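PDB 5G0A: transaminase, which catalyses pyridoxal-5'-phosphate-dependent transfer of amino groups between amines and carbonyl compounds, with S selectivity, as a class-III aminotransferase. Local coordinates for residues D104-G107 with D108-W111; S215-Y218 with T219-I223; P248-Y251 with I252-I255; A318-K322 with H323-S327; E369-Q372 with E373-S377. All blocks are in the same frame, centred on the assembly; numbering follows the deposited sequence.

Contact 1 (D104-G107 with D108-W111)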
# COMPACT_ATOMS: atom_id res chain seq x y z
N ASP B 104 -40.59 -2.26 -9.75
CA ASP B 104 -41.40 -1.17 -10.34
C ASP B 104 -40.64 -0.22 -11.27
O ASP B 104 -41.21 0.40 -12.17
CB ASP B 104 -42.15 -0.39 -9.25
CG ASP B 104 -42.98 -1.29 -8.35
OD1 ASP B 104 -43.38 -2.40 -8.80
OD2 ASP B 104 -43.22 -0.89 -7.20
N ILE B 105 -39.33 -0.09 -11.05
CA ILE B 105 -38.48 0.71 -11.90
C ILE B 105 -37.70 -0.16 -12.91
O ILE B 105 -37.69 0.13 -14.12
CB ILE B 105 -37.53 1.56 -11.02
CG1 ILE B 105 -38.38 2.57 -10.21
CG2 ILE B 105 -36.46 2.23 -11.87
CD1 ILE B 105 -37.62 3.55 -9.32
N LEU B 106 -37.06 -1.21 -12.41
CA LEU B 106 -36.19 -2.06 -13.27
C LEU B 106 -36.81 -3.43 -13.60
O LEU B 106 -36.10 -4.40 -13.94
CB LEU B 106 -34.82 -2.25 -12.58
CG LEU B 106 -33.96 -0.99 -12.50
CD1 LEU B 106 -32.72 -1.32 -11.65
CD2 LEU B 106 -33.54 -0.46 -13.89
N GLY B 107 -38.14 -3.51 -13.53
CA GLY B 107 -38.82 -4.79 -13.81
C GLY B 107 -38.63 -5.30 -15.23
O GLY B 107 -38.85 -6.48 -15.50
N ASP B 108 -38.22 -4.40 -16.14
CA ASP B 108 -37.93 -4.76 -17.53
C ASP B 108 -36.52 -5.31 -17.76
O ASP B 108 -36.14 -5.63 -18.90
CB ASP B 108 -38.22 -3.60 -18.49
CG ASP B 108 -37.33 -2.36 -18.24
OD1 ASP B 108 -36.84 -2.17 -17.10
OD2 ASP B 108 -37.17 -1.56 -19.18
N GLU B 109 -35.76 -5.44 -16.68
CA GLU B 109 -34.38 -5.96 -16.81
C GLU B 109 -34.20 -7.12 -15.86
O GLU B 109 -34.76 -7.11 -14.75
CB GLU B 109 -33.36 -4.84 -16.54
CG GLU B 109 -33.49 -3.66 -17.49
CD GLU B 109 -32.45 -2.57 -17.27
OE1 GLU B 109 -31.58 -2.72 -16.37
OE2 GLU B 109 -32.50 -1.56 -18.01
N ASP B 110 -33.42 -8.13 -16.27
CA ASP B 110 -33.26 -9.32 -15.44
C ASP B 110 -32.03 -9.34 -14.52
O ASP B 110 -31.94 -10.21 -13.66
CB ASP B 110 -33.29 -10.59 -16.32
CG ASP B 110 -34.69 -10.91 -16.83
OD1 ASP B 110 -35.65 -10.28 -16.37
OD2 ASP B 110 -34.82 -11.82 -17.68
N TRP B 111 -31.13 -8.39 -14.71
CA TRP B 111 -29.89 -8.37 -13.89
C TRP B 111 -30.14 -8.08 -12.40
O TRP B 111 -29.45 -8.65 -11.56
CB TRP B 111 -28.84 -7.42 -14.46
CG TRP B 111 -29.00 -5.93 -14.13
CD1 TRP B 111 -29.71 -5.00 -14.85
CD2 TRP B 111 -28.43 -5.22 -13.02
NE1 TRP B 111 -29.62 -3.77 -14.25
CE2 TRP B 111 -28.86 -3.86 -13.12
CE3 TRP B 111 -27.64 -5.59 -11.93
CZ2 TRP B 111 -28.49 -2.88 -12.19
CZ3 TRP B 111 -27.26 -4.61 -11.00
CH2 TRP B 111 -27.68 -3.27 -11.14
O HOH W 1 -36.26 0.32 -16.39
O HOH W 2 -37.46 -8.47 -17.01
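A type I beta turn from L106 to E109 leads the chain off the end of helix 92-105 and toward strand 112-118. L106 is the first residue to leave helical backbone angles, and G107 and D108 fill the two middle positions. The turn is closed by one backbone bond, from E109 N to L106 O at 3.0 Å.

D108 folds back toward the helix end. Its CG sits between the backbone N and the carbonyl carbon (chi1 63°), which leaves OD1 3.9 Å from I105 O. That is too far for a direct bond, and a water bridges the two oxygens. It donates to both I105 O and D108 OD1, at 2.7 Å each. The carboxylate thus serves the last helical carbonyl through a water.

The CD2 methyl of L106 meets E109 OE1 at 3.9 Å, with the two side chains crossing at a slant. L106 also packs on L311 of strand 308-313 and on Y284. The E109 chain is extended, and its carboxylate has its stronger partners in Y284, which bonds OE1, and Q285, which bonds OE2. Y284 OH also bonds the indole nitrogen of W111. W111 NE1 also gives a weak bond to E109 OE1 (3.1 Å), which lies in the plane of the indole at its edge.

A second water spans the turn and the residue after it. It donates to G107 O at 2.9 Å and to D110 OD1 at 2.6 Å.

Contact 2 (S215-Y218 with T219-I223)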
# COMPACT_ATOMS: atom_id res chain seq x y z
N SER B 215 -9.33 4.04 -26.28
CA SER B 215 -9.50 4.08 -24.83
C SER B 215 -9.79 2.69 -24.27
O SER B 215 -9.19 2.29 -23.26
CB SER B 215 -10.61 5.06 -24.43
OG SER B 215 -11.84 4.61 -24.95
N VAL B 216 -10.74 1.98 -24.89
CA VAL B 216 -11.07 0.61 -24.50
C VAL B 216 -9.90 -0.35 -24.73
O VAL B 216 -9.58 -1.20 -23.87
CB VAL B 216 -12.34 0.11 -25.23
CG1 VAL B 216 -12.60 -1.36 -24.93
CG2 VAL B 216 -13.56 0.97 -24.86
N LYS B 217 -9.24 -0.23 -25.88
CA LYS B 217 -8.08 -1.08 -26.18
C LYS B 217 -7.02 -1.01 -25.08
O LYS B 217 -6.52 -2.03 -24.61
CB LYS B 217 -7.44 -0.70 -27.54
CG LYS B 217 -6.16 -1.47 -27.83
CD LYS B 217 -5.23 -0.76 -28.80
CE LYS B 217 -3.93 -1.53 -28.98
NZ LYS B 217 -4.08 -2.68 -29.91
N TYR B 218 -6.67 0.20 -24.68
CA TYR B 218 -5.63 0.35 -23.70
C TYR B 218 -6.10 -0.09 -22.31
O TYR B 218 -5.31 -0.63 -21.53
CB TYR B 218 -5.03 1.76 -23.69
CG TYR B 218 -3.85 1.84 -22.76
CD1 TYR B 218 -2.74 0.99 -22.93
CD2 TYR B 218 -3.84 2.72 -21.68
CE1 TYR B 218 -1.66 1.04 -22.08
CE2 TYR B 218 -2.76 2.77 -20.81
CZ TYR B 218 -1.67 1.93 -21.02
OH TYR B 218 -0.59 1.97 -20.17
N THR B 219 -7.38 0.13 -22.01
CA THR B 219 -7.96 -0.40 -20.76
C THR B 219 -7.79 -1.93 -20.71
O THR B 219 -7.36 -2.50 -19.70
CB THR B 219 -9.46 -0.03 -20.62
OG1 THR B 219 -9.62 1.39 -20.73
CG2 THR B 219 -10.02 -0.48 -19.26
N ARG B 220 -8.11 -2.59 -21.81
CA ARG B 220 -8.00 -4.05 -21.87
C ARG B 220 -6.53 -4.48 -21.69
O ARG B 220 -6.25 -5.42 -20.97
CB ARG B 220 -8.53 -4.56 -23.21
CG ARG B 220 -8.41 -6.07 -23.40
CD ARG B 220 -8.82 -6.50 -24.80
NE ARG B 220 -8.29 -5.65 -25.87
CZ ARG B 220 -7.09 -5.79 -26.44
NH1 ARG B 220 -6.24 -6.74 -26.05
NH2 ARG B 220 -6.73 -4.95 -27.40
N ARG B 221 -5.62 -3.77 -22.36
CA ARG B 221 -4.18 -4.04 -22.25
C ARG B 221 -3.68 -3.95 -20.81
O ARG B 221 -2.88 -4.77 -20.36
CB ARG B 221 -3.38 -3.08 -23.14
CG ARG B 221 -3.41 -3.39 -24.62
CD ARG B 221 -2.20 -4.22 -25.04
NE ARG B 221 -0.95 -3.45 -25.02
CZ ARG B 221 -0.22 -3.11 -26.08
NH1 ARG B 221 -0.58 -3.46 -27.31
NH2 ARG B 221 0.90 -2.42 -25.91
N MET B 222 -4.17 -2.93 -20.08
CA MET B 222 -3.79 -2.75 -18.69
C MET B 222 -4.29 -3.92 -17.85
O MET B 222 -3.57 -4.43 -17.01
CB MET B 222 -4.37 -1.44 -18.13
CG MET B 222 -3.69 -0.18 -18.63
SD MET B 222 -4.66 1.26 -18.10
CE MET B 222 -4.81 0.87 -16.38
N ILE B 223 -5.53 -4.35 -18.09
CA ILE B 223 -6.06 -5.50 -17.36
C ILE B 223 -5.28 -6.78 -17.67
O ILE B 223 -5.05 -7.59 -16.79
CB ILE B 223 -7.58 -5.68 -17.61
CG1 ILE B 223 -8.30 -4.44 -17.06
CG2 ILE B 223 -8.10 -6.97 -16.96
CD1 ILE B 223 -9.74 -4.33 -17.54
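Regular helical bonds run from T219, R220, R221 and M222 back to the carbonyls four residues earlier, with R220 N to V216 O at 2.9 Å. T219 adds a side-chain bond to this set. Its OG1 donates to S215 O at 2.7 Å, beside the backbone bond from T219 N at 3.1 Å. The two donors reach the carbonyl from opposite faces of its plane. The hydroxyl lies beside its own backbone N (chi1 -55°), which points it back down the helix to S215.

The next pair, one turn apart on helix 214-226, is a Met-aromatic contact. M222 CG lies over one face of the Y218 ring, 4.0 Å from its centroid and offset toward the rim. SD approaches the same ring obliquely and comes to 3.6 Å from CE2. Y218 also makes an edge-to-face pair with Y218 of the second subunit, so this side of the helix belongs to a subunit interface.

The basic side chains form the remaining group. R220 NH2 touches K217 CG at 3.6 Å, and K217 O lies over a face of the guanidinium. K217 NZ is 4.3 Å from R220 NH2 and 4.4 Å from R221 NH1. Acidic partners probably ease this closeness: R220 forms salt bridges with E224 and E212, and R221 with E145 of the second subunit.

Contact 3 (P248-Y251 with I252-I255)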
# COMPACT_ATOMS: atom_id res chain seq x y z
N PRO B 248 -18.27 8.90 -26.30
CA PRO B 248 -18.78 8.47 -27.59
C PRO B 248 -19.75 7.33 -27.36
O PRO B 248 -19.51 6.47 -26.50
CB PRO B 248 -17.53 7.96 -28.31
CG PRO B 248 -16.59 7.58 -27.21
CD PRO B 248 -16.84 8.61 -26.14
N TYR B 249 -20.86 7.32 -28.09
CA TYR B 249 -21.90 6.32 -27.89
C TYR B 249 -21.36 4.92 -27.66
O TYR B 249 -21.94 4.15 -26.90
CB TYR B 249 -22.88 6.28 -29.08
CG TYR B 249 -23.92 5.21 -28.88
CD1 TYR B 249 -25.01 5.44 -28.05
CD2 TYR B 249 -23.77 3.94 -29.46
CE1 TYR B 249 -25.96 4.45 -27.84
CE2 TYR B 249 -24.71 2.94 -29.24
CZ TYR B 249 -25.80 3.21 -28.42
OH TYR B 249 -26.74 2.24 -28.19
N GLU B 250 -20.27 4.57 -28.35
CA GLU B 250 -19.80 3.21 -28.38
C GLU B 250 -19.02 2.75 -27.14
O GLU B 250 -18.83 1.56 -26.93
CB GLU B 250 -18.92 2.99 -29.60
CG GLU B 250 -19.37 1.81 -30.44
CD GLU B 250 -20.85 1.91 -30.79
OE1 GLU B 250 -21.23 2.90 -31.43
OE2 GLU B 250 -21.62 0.99 -30.41
N TYR B 251 -18.53 3.71 -26.37
CA TYR B 251 -17.68 3.39 -25.21
C TYR B 251 -18.31 2.39 -24.22
O TYR B 251 -17.71 1.35 -23.91
CB TYR B 251 -17.23 4.68 -24.50
CG TYR B 251 -16.36 4.39 -23.30
CD1 TYR B 251 -14.98 4.19 -23.44
CD2 TYR B 251 -16.94 4.25 -22.03
CE1 TYR B 251 -14.18 3.89 -22.33
CE2 TYR B 251 -16.16 3.96 -20.91
CZ TYR B 251 -14.79 3.78 -21.07
OH TYR B 251 -14.04 3.50 -19.96
N ILE B 252 -19.52 2.71 -23.74
CA ILE B 252 -20.18 1.86 -22.74
C ILE B 252 -20.50 0.45 -23.25
O ILE B 252 -20.17 -0.54 -22.60
CB ILE B 252 -21.41 2.57 -22.08
CG1 ILE B 252 -20.94 3.75 -21.20
CG2 ILE B 252 -22.25 1.58 -21.28
CD1 ILE B 252 -20.08 3.34 -19.98
N PRO B 253 -21.11 0.33 -24.45
CA PRO B 253 -21.25 -1.03 -24.96
C PRO B 253 -19.91 -1.77 -25.08
O PRO B 253 -19.85 -2.97 -24.81
CB PRO B 253 -21.92 -0.81 -26.35
CG PRO B 253 -22.66 0.47 -26.20
CD PRO B 253 -21.81 1.32 -25.28
N GLN B 254 -18.85 -1.05 -25.46
CA GLN B 254 -17.55 -1.71 -25.57
C GLN B 254 -16.96 -2.12 -24.21
O GLN B 254 -16.31 -3.15 -24.11
CB GLN B 254 -16.57 -0.87 -26.38
CG GLN B 254 -16.81 -1.03 -27.88
CD GLN B 254 -15.73 -0.36 -28.72
OE1 GLN B 254 -14.60 -0.13 -28.27
NE2 GLN B 254 -16.07 -0.07 -29.97
N ILE B 255 -17.21 -1.33 -23.18
CA ILE B 255 -16.79 -1.70 -21.83
C ILE B 255 -17.55 -2.91 -21.31
O ILE B 255 -16.97 -3.80 -20.67
CB ILE B 255 -16.88 -0.51 -20.85
CG1 ILE B 255 -15.75 0.51 -21.12
CG2 ILE B 255 -16.88 -0.98 -19.38
CD1 ILE B 255 -14.31 0.02 -20.93
O HOH W 3 -20.85 5.21 -24.30
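I255 lies over one face of the Y251 ring in the first turn of helix 251-262, the two side chains crossing at a slant. CG1 of I255 makes the CH-pi contact, 3.7 Å from the ring centroid and displaced toward the rim that carries the hydroxyl. Its closest ring atom is CZ, at 3.4 Å. CD1 of I255 reaches on to Y251 OH at 3.6 Å. With CG anti to the backbone N (chi1 180°), the ring slants forward so that I255, four residues on, reaches its face. I252 adds a smaller touch, its CD1 lying 3.9 Å from Y251 CD2.

E250 and Q254 also cross, with carboxylate and amide planes 41° apart. Q254 NE2 comes to 3.8 Å from E250 CG, so it is the methylene of E250, and not its carboxylate, that meets the amide. OE1 of Q254 takes L213 N instead, and NE2 donates to G211 O. P253 lays its CD against the carbonyls of Y249 and E250. As a proline it offers no N-H to the turn.

The backbone is a type I beta turn, P248 to Y251, running straight into the helix. Q254 N and I255 N give the first bonds, to E250 O and Y251 O. A water accepts from I252 N at 2.9 Å and donates to P248 O.

The chemistry is thus divided. Carbon packs against the aromatic face, while the phenol oxygen bonds R144. The first-turn N-H of I252, which has no earlier helical carbonyl to use, is satisfied by water.

Contact 4 (A318-K322 with H323-S327). Unlike the reference sequence in segment 318-322: A318 (reference Glu), K322 (reference Arg).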
# COMPACT_ATOMS: atom_id res chain seq x y z
N ALA B 318 -26.77 -13.99 -4.93
CA ALA B 318 -26.83 -15.40 -4.55
C ALA B 318 -25.54 -15.82 -3.82
O ALA B 318 -25.59 -16.58 -2.86
CB ALA B 318 -27.06 -16.27 -5.79
N PHE B 319 -24.41 -15.27 -4.25
CA PHE B 319 -23.13 -15.53 -3.61
C PHE B 319 -23.11 -14.93 -2.21
O PHE B 319 -22.82 -15.63 -1.23
CB PHE B 319 -21.99 -14.95 -4.45
CG PHE B 319 -20.67 -14.92 -3.73
CD1 PHE B 319 -19.85 -16.05 -3.69
CD2 PHE B 319 -20.24 -13.75 -3.09
CE1 PHE B 319 -18.62 -16.01 -3.04
CE2 PHE B 319 -19.00 -13.71 -2.43
CZ PHE B 319 -18.20 -14.84 -2.41
N MET B 320 -23.44 -13.65 -2.11
CA MET B 320 -23.44 -12.99 -0.78
C MET B 320 -24.37 -13.69 0.20
O MET B 320 -24.04 -13.87 1.38
CB MET B 320 -23.79 -11.50 -0.92
CG MET B 320 -22.73 -10.71 -1.70
SD MET B 320 -21.10 -10.58 -0.91
CE MET B 320 -21.42 -9.59 0.56
N ASP B 321 -25.51 -14.15 -0.31
CA ASP B 321 -26.50 -14.86 0.50
C ASP B 321 -26.01 -16.14 1.17
O ASP B 321 -26.61 -16.59 2.16
CB ASP B 321 -27.71 -15.22 -0.36
CG ASP B 321 -28.73 -14.09 -0.50
OD1 ASP B 321 -28.59 -13.01 0.14
OD2 ASP B 321 -29.69 -14.29 -1.25
N LYS B 322 -24.95 -16.74 0.63
CA LYS B 322 -24.42 -17.99 1.18
C LYS B 322 -23.48 -17.79 2.37
O LYS B 322 -23.03 -18.76 2.96
CB LYS B 322 -23.68 -18.79 0.09
CG LYS B 322 -24.59 -19.39 -0.96
CD LYS B 322 -23.76 -19.94 -2.11
CE LYS B 322 -24.67 -20.44 -3.23
NZ LYS B 322 -25.21 -21.81 -2.97
N HIS B 323 -23.21 -16.53 2.72
CA HIS B 323 -22.25 -16.23 3.78
C HIS B 323 -22.82 -15.27 4.81
O HIS B 323 -23.87 -14.65 4.58
CB HIS B 323 -21.00 -15.60 3.14
CG HIS B 323 -20.41 -16.43 2.06
ND1 HIS B 323 -20.65 -16.20 0.72
CD2 HIS B 323 -19.64 -17.55 2.11
CE1 HIS B 323 -20.02 -17.11 -0.00
NE2 HIS B 323 -19.40 -17.93 0.82
N ARG B 324 -22.13 -15.19 5.95
CA ARG B 324 -22.42 -14.19 6.97
C ARG B 324 -21.50 -13.00 6.69
O ARG B 324 -20.28 -13.13 6.76
CB ARG B 324 -22.15 -14.72 8.37
CG ARG B 324 -23.09 -15.85 8.76
CD ARG B 324 -22.77 -16.36 10.13
NE ARG B 324 -23.78 -17.34 10.56
CZ ARG B 324 -23.61 -18.25 11.51
NH1 ARG B 324 -22.46 -18.37 12.15
NH2 ARG B 324 -24.63 -19.05 11.81
N TRP B 325 -22.10 -11.86 6.37
CA TRP B 325 -21.33 -10.68 5.97
C TRP B 325 -21.22 -9.75 7.18
O TRP B 325 -22.22 -9.27 7.68
CB TRP B 325 -22.04 -9.96 4.83
CG TRP B 325 -21.28 -8.81 4.24
CD1 TRP B 325 -19.92 -8.59 4.31
CD2 TRP B 325 -21.81 -7.79 3.40
NE1 TRP B 325 -19.59 -7.46 3.56
CE2 TRP B 325 -20.73 -6.95 3.01
CE3 TRP B 325 -23.11 -7.48 2.94
CZ2 TRP B 325 -20.91 -5.82 2.19
CZ3 TRP B 325 -23.29 -6.37 2.11
CH2 TRP B 325 -22.19 -5.56 1.73
N GLU B 326 -19.99 -9.51 7.65
CA GLU B 326 -19.75 -8.85 8.93
C GLU B 326 -19.61 -7.34 8.75
O GLU B 326 -18.56 -6.75 9.08
CB GLU B 326 -18.48 -9.41 9.57
CG GLU B 326 -18.63 -10.89 9.96
CD GLU B 326 -17.36 -11.44 10.58
OE1 GLU B 326 -16.30 -11.28 9.97
OE2 GLU B 326 -17.43 -12.07 11.66
N SER B 327 -20.67 -6.73 8.23
CA SER B 327 -20.62 -5.30 7.91
C SER B 327 -21.79 -4.58 8.56
O SER B 327 -22.96 -4.98 8.37
CB SER B 327 -20.65 -5.11 6.39
OG SER B 327 -20.17 -3.82 6.01
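H323 turns its ring back onto the helix it has just left, and meets it through CE1 and ND1. Its ring edge points at the face of F319, with centroids 4.8 Å apart and planes at 56°. CE1 is the touching atom, 3.5 Å from F319 CE1. ND1 of the same ring gives a weak bond to F319 O at 3.0 Å. K322 CB lies over a face of the imidazole, 4.2 Å from its centroid. The backbone turns tightly here, with H323 N bonded to M320 O at 3.1 Å.

M320 reaches forward to W325. Bends at chi2 and chi3 (-66° and -65°) carry its CE over the indole, 3.6 Å from the centroid of the six-membered ring. SD stays farther above the same face. The other face of the indole is met by S327 CB, and helix 121-136 packs on the ring through T127, I131 and L134.

R324 and W325 pair in an antiparallel ladder with a strand of the third subunit. The chain turns here from helix 314-321 into strand 324-325, with a Met-aromatic contact across the turn, at a sheet that continues between subunits.

Contact 5 (E369-Q372 with E373-S377)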
# COMPACT_ATOMS: atom_id res chain seq x y z
N GLU B 369 -28.97 24.95 -29.01
CA GLU B 369 -28.73 25.13 -30.46
C GLU B 369 -28.77 26.61 -30.83
O GLU B 369 -27.86 27.12 -31.49
CB GLU B 369 -29.76 24.36 -31.29
CG GLU B 369 -29.47 22.88 -31.45
CD GLU B 369 -30.55 22.17 -32.25
OE1 GLU B 369 -31.47 22.85 -32.75
OE2 GLU B 369 -30.48 20.93 -32.39
N LEU B 370 -29.81 27.31 -30.37
CA LEU B 370 -29.96 28.74 -30.66
C LEU B 370 -28.85 29.60 -30.06
O LEU B 370 -28.35 30.52 -30.71
CB LEU B 370 -31.34 29.24 -30.23
CG LEU B 370 -32.57 28.73 -30.99
CD1 LEU B 370 -33.84 28.94 -30.18
CD2 LEU B 370 -32.68 29.37 -32.38
N LEU B 371 -28.45 29.29 -28.82
CA LEU B 371 -27.32 29.95 -28.18
C LEU B 371 -26.00 29.72 -28.92
O LEU B 371 -25.19 30.64 -29.05
CB LEU B 371 -27.17 29.54 -26.71
CG LEU B 371 -28.15 30.22 -25.74
CD1 LEU B 371 -27.98 29.68 -24.32
CD2 LEU B 371 -27.95 31.73 -25.76
N GLN B 372 -25.79 28.50 -29.40
CA GLN B 372 -24.56 28.18 -30.13
C GLN B 372 -24.46 28.94 -31.46
O GLN B 372 -23.38 29.36 -31.86
CB GLN B 372 -24.42 26.67 -30.36
CG GLN B 372 -23.08 26.30 -30.99
CD GLN B 372 -22.85 24.81 -31.12
OE1 GLN B 372 -23.76 24.00 -30.93
NE2 GLN B 372 -21.62 24.44 -31.43
N GLU B 373 -25.59 29.11 -32.13
CA GLU B 373 -25.64 29.83 -33.41
C GLU B 373 -25.36 31.33 -33.21
O GLU B 373 -24.93 32.01 -34.14
CB GLU B 373 -26.98 29.60 -34.10
CG GLU B 373 -27.10 28.22 -34.75
CD GLU B 373 -28.53 27.70 -34.86
OE1 GLU B 373 -29.46 28.33 -34.31
OE2 GLU B 373 -28.73 26.64 -35.49
N LYS B 374 -25.58 31.81 -31.99
CA LYS B 374 -25.40 33.22 -31.64
C LYS B 374 -24.10 33.48 -30.86
O LYS B 374 -23.64 34.63 -30.80
CB LYS B 374 -26.65 33.72 -30.88
CG LYS B 374 -26.42 34.85 -29.88
CD LYS B 374 -27.66 35.73 -29.70
CE LYS B 374 -28.79 35.02 -28.97
NZ LYS B 374 -29.97 35.91 -28.80
N HIS B 375 -23.52 32.43 -30.28
CA HIS B 375 -22.33 32.55 -29.43
C HIS B 375 -21.21 31.61 -29.81
O HIS B 375 -21.27 30.41 -29.53
CB HIS B 375 -22.69 32.30 -27.96
CG HIS B 375 -23.56 33.35 -27.36
ND1 HIS B 375 -23.09 34.61 -27.06
CD2 HIS B 375 -24.86 33.33 -26.99
CE1 HIS B 375 -24.07 35.32 -26.53
NE2 HIS B 375 -25.16 34.57 -26.48
N LYS B 376 -20.15 32.17 -30.40
CA LYS B 376 -19.01 31.37 -30.87
C LYS B 376 -18.14 30.86 -29.71
O LYS B 376 -17.25 30.03 -29.92
CB LYS B 376 -18.19 32.17 -31.90
CG LYS B 376 -19.02 32.55 -33.13
CD LYS B 376 -18.22 33.31 -34.18
CE LYS B 376 -19.14 33.68 -35.34
NZ LYS B 376 -18.42 34.23 -36.53
N SER B 377 -18.41 31.35 -28.50
CA SER B 377 -17.78 30.84 -27.28
C SER B 377 -18.30 29.45 -26.89
O SER B 377 -17.69 28.77 -26.05
CB SER B 377 -17.98 31.80 -26.11
OG SER B 377 -19.36 31.91 -25.77
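The imidazole of H375 is packed against L371 by its edge and against K374 by a face. L371 O lies at the edge, near the ring plane, 3.4 Å from H375 CD2. H375 CG is anti to its carbonyl carbon (chi1 -68°), which lays the ring beside L371. The CD2 methyl of L371 meets H375 CD2 at 3.7 Å, the two side chains pointing the same way. K374 CG stands over one face of the ring, toward its rim. Both ring nitrogens are engaged: ND1 with E469 and NE2 with D462.

The backbone shows the helix coming undone. E373 N still bonds E369 O regularly, at 3.1 Å. K374 N divides itself between L371 O, at 3.2 Å, and a weak bond to L370 O. H375 N makes weak bonds to L371 O and Q372 O. L371 O takes K374 N from far above its plane (71° out).

E373, extended beyond CG, slants across L370, its OE1 3.9 Å from L370 CD2.

This is the C-terminal end of helix 353-374. Helix 451-468 packs on L371 and H375 and supplies D462, which also holds K374 in a salt bridge. Strand 378-384 follows, and its I378 and F381 touch Q372.

All five contacts are local and come in series along the chain; none nests in or crosses another. Contact 1 turns the chain from helix 92-105 toward strand 112-118, an outermost strand of the seven-stranded sheet. Contact 2 lies within helix 214-226, and contact 3 opens helix 251-262. These two touch: Y251 packs on S215 and V216, joining the two helices. Contact 4 closes the turn from helix 314-321 into strand 324-325, at the third subunit, while contact 2 faces the second. Contact 5 ends helix 353-374 before strand 378-384. Contacts 4 and 5 lie on opposite sides of the chain's centre, their own centres about 54 Å apart.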